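Local coordinates for protein multiheme cytochrome cf (Carboxydothermus ferrireducens DSM 11255, PDB 6QVM) that probably carries electrons through its chain of c-type hemes to insoluble extracellular iron(III) while being held in the S-layer by a separate binding domain, at residues I127-L132 with Y179-K184; S236-S239 with H243-M246; Y272-P277 with Q308-S313. All coordinates share one frame; numbering follows the deposited sequence.

How the interactions relate
Interaction 1 stands apart from the other two: its centre lies about 49 Å from that of interaction 2 and about 56 Å from that of interaction 3, in a helical region whose contact involves no heme. Interactions 2 and 3 are neighbours, with centres about 17 Å apart, and both touch the same heme c. Residues 243-246 supply one of its axial histidines, while 272-277 pass beside its propionates. They also meet directly: M246 O lies 2.7 Å from N275 N, a probable hydrogen bond, and M246 CE packs against I274 CG2 at 3.6 Å. The histidine loop runs on into edge strand 247-248, beside the strand 270-275 that W310 packs on.

Interaction 1 of 3, residues I127-L132 with Y179-K184; sequences ITKQRL and YLSARK
With CG turned away from the backbone N (chi1 -170°) and every later torsion extended, K129 sends its ammonium group across to S181; L180, with CG anti to its own carbonyl carbon, turns its isobutyl group toward the same helix start. The setting is a helical region that probably belongs to the S-layer-binding domain: T128 is the N-cap of helix 129-139, and residues 179-184 follow helix 165-176 and lead into a short two-stranded antiparallel sheet. A lysine suits the first turn because its methylenes can lie along a buried surface while the charge travels to a polar target. Here NZ donates to S181 O at 3.1 Å, tilted 32° from the carbonyl plane, and E201 adds a weak, long ion pair. L180 fills the apolar side of the joint. Its CD1 sits 3.8 Å from K129 O, while L171, A174 and V175 of helix 165-176 close round it. L132, one turn beyond T128 and hydrogen-bonded through its backbone N to T128 O at 2.9 Å, has its CB directed toward 179-184, and the branched ends meet methyl to methyl, L132 CD2 to L180 CD2, at 3.7 Å.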
loop_
_atom_site.group_PDB
_atom_site.type_symbol
_atom_site.label_atom_id
_atom_site.label_comp_id
_atom_site.label_asym_id
_atom_site.label_seq_id
_atom_site.Cartn_x
_atom_site.Cartn_y
_atom_site.Cartn_z
ATOM N N ILE A 127 -45.680 -3.999 -3.712
ATOM C CA ILE A 127 -45.833 -2.705 -4.362
ATOM C C ILE A 127 -47.147 -2.649 -5.135
ATOM O O ILE A 127 -47.517 -3.592 -5.847
ATOM C CB ILE A 127 -44.629 -2.428 -5.277
ATOM C CG1 ILE A 127 -44.759 -1.070 -5.962
ATOM C CG2 ILE A 127 -44.452 -3.536 -6.309
ATOM C CD1 ILE A 127 -44.122 0.054 -5.196
ATOM N N THR A 128 -47.856 -1.534 -4.999
ATOM C CA THR A 128 -49.068 -1.289 -5.763
ATOM C C THR A 128 -48.803 -0.238 -6.834
ATOM O O THR A 128 -47.809 0.490 -6.792
ATOM C CB THR A 128 -50.223 -0.839 -4.858
ATOM O OG1 THR A 128 -49.922 0.432 -4.269
ATOM C CG2 THR A 128 -50.475 -1.868 -3.756
ATOM N N LYS A 129 -49.728 -0.169 -7.792
ATOM C CA LYS A 129 -49.574 0.724 -8.933
ATOM C C LYS A 129 -49.475 2.180 -8.504
ATOM O O LYS A 129 -48.780 2.972 -9.150
ATOM C CB LYS A 129 -50.744 0.514 -9.895
ATOM C CG LYS A 129 -50.610 1.195 -11.246
ATOM C CD LYS A 129 -51.378 0.402 -12.285
ATOM C CE LYS A 129 -51.506 1.141 -13.599
ATOM N NZ LYS A 129 -52.218 0.294 -14.592
ATOM N N GLN A 130 -50.142 2.554 -7.410
ATOM C CA GLN A 130 -50.129 3.954 -7.010
ATOM C C GLN A 130 -48.855 4.307 -6.254
ATOM O O GLN A 130 -48.332 5.414 -6.411
ATOM C CB GLN A 130 -51.366 4.289 -6.174
ATOM C CG GLN A 130 -51.426 3.606 -4.812
ATOM C CD GLN A 130 -52.661 3.984 -4.028
ATOM O OE1 GLN A 130 -52.908 5.160 -3.762
ATOM N NE2 GLN A 130 -53.456 2.987 -3.663
ATOM N N ARG A 131 -48.326 3.386 -5.447
ATOM C CA ARG A 131 -47.100 3.716 -4.736
ATOM C C ARG A 131 -45.863 3.495 -5.596
ATOM O O ARG A 131 -44.810 4.075 -5.314
ATOM C CB ARG A 131 -47.020 2.939 -3.422
ATOM C CG ARG A 131 -47.423 3.823 -2.245
ATOM C CD ARG A 131 -47.453 3.142 -0.901
ATOM N NE ARG A 131 -46.153 3.103 -0.226
ATOM C CZ ARG A 131 -45.468 4.176 0.177
ATOM N NH1 ARG A 131 -44.309 4.031 0.803
ATOM N NH2 ARG A 131 -45.932 5.397 -0.041
ATOM N N LEU A 132 -45.968 2.681 -6.649
ATOM C CA LEU A 132 -44.918 2.680 -7.661
ATOM C C LEU A 132 -44.824 4.039 -8.339
ATOM O O LEU A 132 -43.723 4.536 -8.599
ATOM C CB LEU A 132 -45.168 1.586 -8.697
ATOM C CG LEU A 132 -44.224 1.608 -9.907
ATOM C CD1 LEU A 132 -42.790 1.311 -9.481
ATOM C CD2 LEU A 132 -44.682 0.638 -10.989
ATOM N N TYR A 179 -44.914 6.154 -18.215
ATOM C CA TYR A 179 -44.262 5.174 -17.349
ATOM C C TYR A 179 -45.237 4.090 -16.906
ATOM O O TYR A 179 -44.858 2.921 -16.777
ATOM C CB TYR A 179 -43.651 5.874 -16.138
ATOM C CG TYR A 179 -42.642 6.944 -16.487
ATOM C CD1 TYR A 179 -41.735 6.762 -17.525
ATOM C CD2 TYR A 179 -42.600 8.140 -15.782
ATOM C CE1 TYR A 179 -40.814 7.741 -17.848
ATOM C CE2 TYR A 179 -41.682 9.126 -16.095
ATOM C CZ TYR A 179 -40.791 8.920 -17.127
ATOM O OH TYR A 179 -39.878 9.897 -17.441
ATOM N N LEU A 180 -46.489 4.463 -16.653
ATOM C CA LEU A 180 -47.570 3.528 -16.381
ATOM C C LEU A 180 -48.706 3.798 -17.358
ATOM O O LEU A 180 -48.751 4.841 -18.016
ATOM C CB LEU A 180 -48.061 3.648 -14.932
ATOM C CG LEU A 180 -47.070 3.294 -13.820
ATOM C CD1 LEU A 180 -47.456 3.980 -12.513
ATOM C CD2 LEU A 180 -46.996 1.787 -13.626
ATOM N N SER A 181 -49.644 2.861 -17.441
ATOM C CA SER A 181 -50.718 2.955 -18.411
ATOM C C SER A 181 -52.066 3.033 -17.711
ATOM O O SER A 181 -52.207 2.682 -16.536
ATOM C CB SER A 181 -50.704 1.759 -19.372
ATOM O OG SER A 181 -50.887 0.541 -18.668
ATOM N N ALA A 182 -53.053 3.514 -18.457
ATOM C CA ALA A 182 -54.452 3.419 -18.075
ATOM C C ALA A 182 -55.146 2.410 -18.982
ATOM O O ALA A 182 -54.573 1.934 -19.964
ATOM C CB ALA A 182 -55.138 4.785 -18.162
ATOM N N ARG A 183 -56.391 2.082 -18.649
ATOM C CA ARG A 183 -57.198 1.212 -19.491
ATOM C C ARG A 183 -58.514 1.894 -19.822
ATOM O O ARG A 183 -59.107 2.574 -18.979
ATOM C CB ARG A 183 -57.461 -0.145 -18.835
ATOM C CG ARG A 183 -57.663 -0.097 -17.358
ATOM C CD ARG A 183 -57.914 -1.517 -16.791
ATOM N NE ARG A 183 -59.277 -1.929 -17.086
ATOM C CZ ARG A 183 -60.302 -1.753 -16.252
ATOM N NH1 ARG A 183 -61.515 -2.135 -16.630
ATOM N NH2 ARG A 183 -60.141 -1.120 -15.080
ATOM N N LYS A 184 -58.949 1.717 -21.060
ATOM C CA LYS A 184 -60.254 2.187 -21.475
ATOM C C LYS A 184 -61.301 1.120 -21.202
ATOM O O LYS A 184 -61.086 -0.067 -21.470
ATOM C CB LYS A 184 -60.242 2.544 -22.960
#

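Interaction 2 of 3, residues S236-S239 with H243-M246; sequences SKFS and HPNM. With HEC (heme c), chain J.
Apolar packing joins F238 to P244. P244 CD sits over one face of the phenyl ring, and P244 CG makes an off-centre CH-pi contact, 4.2 Å from the F238 ring centroid and 30° off its normal. The same CG reaches F238 CE2 at 3.7 Å and also lies against the backbone, 3.4 Å from F238 O. With CG anti to the backbone N (chi1 170°), F238 swings its ring beneath the proline, and its side chain also comes within about 3 Å of a second heme. Proline suits this place, being rigid and having no N-H that would need an acceptor.

In metal coordination, H243 NE2 binds the heme iron at 1.9 Å, and H387 supplies the other nitrogen ligand, the bis-histidine coordination familiar from multiheme cytochromes c. An imidazole suits this place because its NE2, far from CB, can reach the iron while the backbone stays with the loop. Near the rim, the unbranched M246 chain, bent at chi2, lays SD beside the propionate, 3.4 Å from HEC CGD.

Hydrogen bonding joins the two 3-10 pieces of the loop. N245 ND2 donates to S239 O at 3.1 Å with an N-H...O angle of 161°; the acceptor lies near the amide plane, whereas the donor sits above the carbonyl plane. T241 O takes a further bond from ND2, and OD1 accepts from K248 NZ.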
loop_
_atom_site.group_PDB
_atom_site.type_symbol
_atom_site.label_atom_id
_atom_site.label_comp_id
_atom_site.label_asym_id
_atom_site.label_seq_id
_atom_site.Cartn_x
_atom_site.Cartn_y
_atom_site.Cartn_z
ATOM N N SER A 236 -9.404 -3.229 5.198
ATOM C CA SER A 236 -9.952 -2.273 6.155
ATOM C C SER A 236 -8.878 -1.757 7.102
ATOM O O SER A 236 -8.955 -0.612 7.564
ATOM C CB SER A 236 -11.100 -2.904 6.944
ATOM O OG SER A 236 -10.654 -3.987 7.740
ATOM N N LYS A 237 -7.867 -2.578 7.391
ATOM C CA LYS A 237 -6.782 -2.131 8.252
ATOM C C LYS A 237 -5.935 -1.047 7.603
ATOM O O LYS A 237 -5.129 -0.413 8.295
ATOM C CB LYS A 237 -5.892 -3.314 8.634
ATOM N N PHE A 238 -6.079 -0.838 6.290
ATOM C CA PHE A 238 -5.370 0.262 5.642
ATOM C C PHE A 238 -5.859 1.610 6.161
ATOM O O PHE A 238 -5.082 2.569 6.264
ATOM C CB PHE A 238 -5.534 0.190 4.127
ATOM C CG PHE A 238 -5.030 1.398 3.413
ATOM C CD1 PHE A 238 -3.685 1.532 3.126
ATOM C CD2 PHE A 238 -5.900 2.399 3.023
ATOM C CE1 PHE A 238 -3.213 2.647 2.459
ATOM C CE2 PHE A 238 -5.439 3.517 2.355
ATOM C CZ PHE A 238 -4.091 3.645 2.073
ATOM N N SER A 239 -7.144 1.699 6.504
ATOM C CA SER A 239 -7.716 2.959 6.960
ATOM C C SER A 239 -7.113 3.446 8.272
ATOM O O SER A 239 -7.382 4.584 8.676
ATOM C CB SER A 239 -9.236 2.824 7.107
ATOM O OG SER A 239 -9.834 2.580 5.845
ATOM N N HIS A 243 -0.940 7.040 6.121
ATOM C CA HIS A 243 -1.035 7.500 4.737
ATOM C C HIS A 243 -2.410 8.096 4.431
ATOM O O HIS A 243 -2.487 9.275 4.061
ATOM C CB HIS A 243 -0.713 6.362 3.759
ATOM C CG HIS A 243 0.741 6.224 3.442
ATOM N ND1 HIS A 243 1.349 4.999 3.265
ATOM C CD2 HIS A 243 1.709 7.153 3.268
ATOM C CE1 HIS A 243 2.628 5.181 2.992
ATOM N NE2 HIS A 243 2.872 6.480 2.988
ATOM N N PRO A 244 -3.517 7.358 4.593
ATOM C CA PRO A 244 -4.820 7.941 4.240
ATOM C C PRO A 244 -5.318 8.986 5.225
ATOM O O PRO A 244 -6.327 9.642 4.936
ATOM C CB PRO A 244 -5.749 6.724 4.213
ATOM C CG PRO A 244 -5.167 5.818 5.226
ATOM C CD PRO A 244 -3.674 5.982 5.106
ATOM N N ASN A 245 -4.644 9.177 6.359
ATOM C CA ASN A 245 -5.082 10.112 7.388
ATOM C C ASN A 245 -4.259 11.395 7.431
ATOM O O ASN A 245 -4.389 12.170 8.383
ATOM C CB ASN A 245 -5.050 9.430 8.761
ATOM C CG ASN A 245 -6.097 8.337 8.897
ATOM O OD1 ASN A 245 -7.298 8.611 8.909
ATOM N ND2 ASN A 245 -5.647 7.094 9.004
ATOM N N MET A 246 -3.419 11.642 6.424
ATOM C CA MET A 246 -2.507 12.783 6.479
ATOM C C MET A 246 -3.248 14.117 6.534
ATOM O O MET A 246 -2.770 15.065 7.171
ATOM C CB MET A 246 -1.564 12.750 5.274
ATOM C CG MET A 246 -0.600 13.924 5.176
ATOM S SD MET A 246 0.663 13.923 6.464
ATOM C CE MET A 246 1.783 15.180 5.855
HETATM FE FE HEC J . 4.687 7.067 2.629
HETATM C CHA HEC J . 4.254 8.058 5.855
HETATM C CHB HEC J . 6.306 4.223 3.729
HETATM C CHC HEC J . 4.633 5.791 -0.567
HETATM C CHD HEC J . 3.606 10.124 1.433
HETATM N NA HEC J . 5.178 6.275 4.442
HETATM C C1A HEC J . 4.947 6.883 5.659
HETATM C C2A HEC J . 5.559 6.075 6.694
HETATM C C3A HEC J . 6.130 5.018 6.107
HETATM C C4A HEC J . 5.906 5.129 4.682
HETATM C CMA HEC J . 6.903 3.896 6.827
HETATM C CAA HEC J . 5.551 6.396 8.203
HETATM C CBA HEC J . 4.375 5.681 8.861
HETATM C CGA HEC J . 4.463 5.883 10.351
HETATM O O1A HEC J . 4.834 7.004 10.798
HETATM O O2A HEC J . 4.153 4.915 11.092
HETATM N NB HEC J . 5.354 5.336 1.745
HETATM C C1B HEC J . 5.947 4.269 2.397
HETATM C C2B HEC J . 6.135 3.204 1.439
HETATM C C3B HEC J . 5.682 3.636 0.243
HETATM C C4B HEC J . 5.177 4.989 0.419
HETATM C CMB HEC J . 6.797 1.852 1.790
HETATM C CAB HEC J . 5.681 2.854 -1.095
HETATM C CBB HEC J . 4.887 1.525 -1.013
HETATM N NC HEC J . 4.266 7.843 0.777
HETATM C C1C HEC J . 4.222 7.106 -0.400
HETATM C C2C HEC J . 3.695 7.962 -1.453
HETATM C C3C HEC J . 3.345 9.146 -0.895
HETATM C C4C HEC J . 3.741 9.099 0.512
HETATM C CMC HEC J . 3.428 7.503 -2.909
HETATM C CAC HEC J . 2.745 10.404 -1.596
HETATM C CBC HEC J . 1.393 10.144 -2.305
HETATM N ND HEC J . 4.035 8.816 3.503
HETATM C C1D HEC J . 3.634 9.960 2.807
HETATM C C2D HEC J . 3.264 10.970 3.770
HETATM C C3D HEC J . 3.468 10.320 5.142
HETATM C C4D HEC J . 3.945 8.986 4.883
HETATM C CMD HEC J . 2.766 12.400 3.489
HETATM C CAD HEC J . 3.193 10.947 6.519
HETATM C CBD HEC J . 1.800 10.445 6.916
HETATM C CGD HEC J . 1.296 11.102 8.176
HETATM O O1D HEC J . 2.146 11.575 8.976
HETATM O O2D HEC J . 0.052 11.139 8.379
#

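Interaction 3 of 3, residues Y272-P277 with Q308-S313; sequences YVINSP and QNWLVS. With HEC (heme c), chain J.
W310 presses its indole against two side chains of one strand face, Y272 and I274. I274 CD1 comes to the pyrrole part of the indole, 3.4 Å from W310 NE1. Towards the other end, W310 CZ3 meets Y272 CD2 at 3.6 Å; these two rings are inclined obliquely, planes at 52° and centroids 5.3 Å apart. A broad, flat indole can span two residues on one strand face, which suits tryptophan here. Cut back to an alanine, this position would probably leave I274 CD1 and the Y272 ring without their cover, opening a gap. The indole gets there because CG stands anti to the backbone N (chi1 163°), projecting from the first turn of helix 310-313. Behind it, N309 caps that turn: its OD1 accepts from V312 N at 3.1 Å, from above the carbonyl plane. On the strand side, E342 hydrogen-bonds the Y272 hydroxyl, V247 touches all three packing residues, and H318 brings its ring to the indole. Further along, S276 CA lies 3.5 Å from HEC O1D. The arrangement is that of a short helix packed on an antiparallel five-stranded sheet, whose strand 270-275 runs on into a heme c propionate site.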
loop_
_atom_site.group_PDB
_atom_site.type_symbol
_atom_site.label_atom_id
_atom_site.label_comp_id
_atom_site.label_asym_id
_atom_site.label_seq_id
_atom_site.Cartn_x
_atom_site.Cartn_y
_atom_site.Cartn_z
ATOM N N TYR A 272 -7.955 22.773 6.487
ATOM C CA TYR A 272 -7.459 21.413 6.622
ATOM C C TYR A 272 -6.545 21.307 7.832
ATOM O O TYR A 272 -5.921 22.286 8.248
ATOM C CB TYR A 272 -6.691 20.958 5.374
ATOM C CG TYR A 272 -7.571 20.690 4.179
ATOM C CD1 TYR A 272 -8.552 19.709 4.225
ATOM C CD2 TYR A 272 -7.422 21.417 3.006
ATOM C CE1 TYR A 272 -9.355 19.457 3.137
ATOM C CE2 TYR A 272 -8.227 21.176 1.912
ATOM C CZ TYR A 272 -9.190 20.191 1.982
ATOM O OH TYR A 272 -9.998 19.936 0.901
ATOM N N VAL A 273 -6.468 20.102 8.392
ATOM C CA VAL A 273 -5.522 19.774 9.452
ATOM C C VAL A 273 -4.544 18.744 8.908
ATOM O O VAL A 273 -4.957 17.706 8.378
ATOM C CB VAL A 273 -6.234 19.237 10.704
ATOM C CG1 VAL A 273 -5.219 18.927 11.802
ATOM C CG2 VAL A 273 -7.281 20.228 11.187
ATOM N N ILE A 274 -3.254 19.037 9.020
ATOM C CA ILE A 274 -2.214 18.101 8.615
ATOM C C ILE A 274 -1.916 17.201 9.808
ATOM O O ILE A 274 -1.500 17.676 10.870
ATOM C CB ILE A 274 -0.957 18.837 8.128
ATOM C CG1 ILE A 274 -1.335 19.869 7.061
ATOM C CG2 ILE A 274 0.050 17.851 7.567
ATOM C CD1 ILE A 274 -2.227 19.318 5.953
ATOM N N ASN A 275 -2.134 15.901 9.633
ATOM C CA ASN A 275 -2.270 14.958 10.741
ATOM C C ASN A 275 -1.106 13.973 10.730
ATOM O O ASN A 275 -1.047 13.084 9.875
ATOM C CB ASN A 275 -3.615 14.239 10.643
ATOM C CG ASN A 275 -3.865 13.291 11.799
ATOM O OD1 ASN A 275 -3.311 13.452 12.886
ATOM N ND2 ASN A 275 -4.695 12.282 11.560
ATOM N N SER A 276 -0.194 14.117 11.699
ATOM C CA SER A 276 0.983 13.264 11.827
ATOM C C SER A 276 0.933 12.542 13.173
ATOM O O SER A 276 0.101 12.890 14.020
ATOM C CB SER A 276 2.259 14.101 11.694
ATOM O OG SER A 276 2.565 14.764 12.908
ATOM N N PRO A 277 1.791 11.541 13.416
ATOM C CA PRO A 277 1.690 10.792 14.684
ATOM C C PRO A 277 1.848 11.636 15.942
ATOM O O PRO A 277 1.282 11.279 16.983
ATOM C CB PRO A 277 2.812 9.752 14.561
ATOM C CG PRO A 277 2.955 9.537 13.094
ATOM C CD PRO A 277 2.695 10.876 12.457
ATOM N N GLN A 308 4.296 28.674 4.842
ATOM C CA GLN A 308 4.165 28.323 3.436
ATOM C C GLN A 308 2.698 28.183 3.040
ATOM O O GLN A 308 1.802 28.040 3.877
ATOM C CB GLN A 308 4.902 27.016 3.122
ATOM C CG GLN A 308 6.375 26.991 3.503
ATOM C CD GLN A 308 6.605 26.529 4.927
ATOM O OE1 GLN A 308 5.813 26.819 5.824
ATOM N NE2 GLN A 308 7.696 25.802 5.142
ATOM N N ASN A 309 2.460 28.245 1.730
ATOM C CA ASN A 309 1.177 27.860 1.158
ATOM C C ASN A 309 1.173 26.342 1.031
ATOM O O ASN A 309 1.952 25.773 0.258
ATOM C CB ASN A 309 0.955 28.543 -0.190
ATOM C CG ASN A 309 -0.435 28.287 -0.763
ATOM O OD1 ASN A 309 -0.953 27.167 -0.704
ATOM N ND2 ASN A 309 -1.040 29.326 -1.327
ATOM N N TRP A 310 0.293 25.687 1.793
ATOM C CA TRP A 310 0.277 24.228 1.822
ATOM C C TRP A 310 -0.122 23.661 0.470
ATOM O O TRP A 310 0.457 22.675 0.002
ATOM C CB TRP A 310 -0.667 23.729 2.914
ATOM C CG TRP A 310 -1.065 22.291 2.752
ATOM C CD1 TRP A 310 -0.355 21.192 3.149
ATOM C CD2 TRP A 310 -2.263 21.797 2.143
ATOM N NE1 TRP A 310 -1.039 20.046 2.826
ATOM C CE2 TRP A 310 -2.216 20.389 2.212
ATOM C CE3 TRP A 310 -3.376 22.409 1.554
ATOM C CZ2 TRP A 310 -3.234 19.584 1.710
ATOM C CZ3 TRP A 310 -4.387 21.606 1.056
ATOM C CH2 TRP A 310 -4.308 20.208 1.134
ATOM N N LEU A 311 -1.106 24.280 -0.180
ATOM C CA LEU A 311 -1.589 23.763 -1.457
ATOM C C LEU A 311 -0.513 23.840 -2.533
ATOM O O LEU A 311 -0.370 22.918 -3.346
ATOM C CB LEU A 311 -2.837 24.529 -1.882
ATOM C CG LEU A 311 -3.648 23.999 -3.063
ATOM C CD1 LEU A 311 -4.138 22.586 -2.800
ATOM C CD2 LEU A 311 -4.822 24.927 -3.347
ATOM N N VAL A 312 0.258 24.929 -2.545
ATOM C CA VAL A 312 1.258 25.129 -3.586
ATOM C C VAL A 312 2.524 24.333 -3.274
ATOM O O VAL A 312 3.191 23.810 -4.173
ATOM C CB VAL A 312 1.538 26.636 -3.766
ATOM C CG1 VAL A 312 2.739 26.854 -4.677
ATOM C CG2 VAL A 312 0.305 27.329 -4.304
ATOM N N SER A 313 2.881 24.232 -1.995
ATOM C CA SER A 313 4.189 23.718 -1.602
ATOM C C SER A 313 4.171 22.325 -0.976
ATOM O O SER A 313 5.236 21.697 -0.875
ATOM C CB SER A 313 4.863 24.697 -0.629
ATOM O OG SER A 313 5.085 25.953 -1.257
HETATM FE FE HEC J . 4.687 7.067 2.629
HETATM C CHA HEC J . 4.254 8.058 5.855
HETATM C CHB HEC J . 6.306 4.223 3.729
HETATM C CHC HEC J . 4.633 5.791 -0.567
HETATM C CHD HEC J . 3.606 10.124 1.433
HETATM N NA HEC J . 5.178 6.275 4.442
HETATM C C1A HEC J . 4.947 6.883 5.659
HETATM C C2A HEC J . 5.559 6.075 6.694
HETATM C C3A HEC J . 6.130 5.018 6.107
HETATM C C4A HEC J . 5.906 5.129 4.682
HETATM C CMA HEC J . 6.903 3.896 6.827
HETATM C CAA HEC J . 5.551 6.396 8.203
HETATM C CBA HEC J . 4.375 5.681 8.861
HETATM C CGA HEC J . 4.463 5.883 10.351
HETATM O O1A HEC J . 4.834 7.004 10.798
HETATM O O2A HEC J . 4.153 4.915 11.092
HETATM N NB HEC J . 5.354 5.336 1.745
HETATM C C1B HEC J . 5.947 4.269 2.397
HETATM C C2B HEC J . 6.135 3.204 1.439
HETATM C C3B HEC J . 5.682 3.636 0.243
HETATM C C4B HEC J . 5.177 4.989 0.419
HETATM C CMB HEC J . 6.797 1.852 1.790
HETATM C CAB HEC J . 5.681 2.854 -1.095
HETATM C CBB HEC J . 4.887 1.525 -1.013
HETATM N NC HEC J . 4.266 7.843 0.777
HETATM C C1C HEC J . 4.222 7.106 -0.400
HETATM C C2C HEC J . 3.695 7.962 -1.453
HETATM C C3C HEC J . 3.345 9.146 -0.895
HETATM C C4C HEC J . 3.741 9.099 0.512
HETATM C CMC HEC J . 3.428 7.503 -2.909
HETATM C CAC HEC J . 2.745 10.404 -1.596
HETATM C CBC HEC J . 1.393 10.144 -2.305
HETATM N ND HEC J . 4.035 8.816 3.503
HETATM C C1D HEC J . 3.634 9.960 2.807
HETATM C C2D HEC J . 3.264 10.970 3.770
HETATM C C3D HEC J . 3.468 10.320 5.142
HETATM C C4D HEC J . 3.945 8.986 4.883
HETATM C CMD HEC J . 2.766 12.400 3.489
HETATM C CAD HEC J . 3.193 10.947 6.519
HETATM C CBD HEC J . 1.800 10.445 6.916
HETATM C CGD HEC J . 1.296 11.102 8.176
HETATM O O1D HEC J . 2.146 11.575 8.976
HETATM O O2D HEC J . 0.052 11.139 8.379
#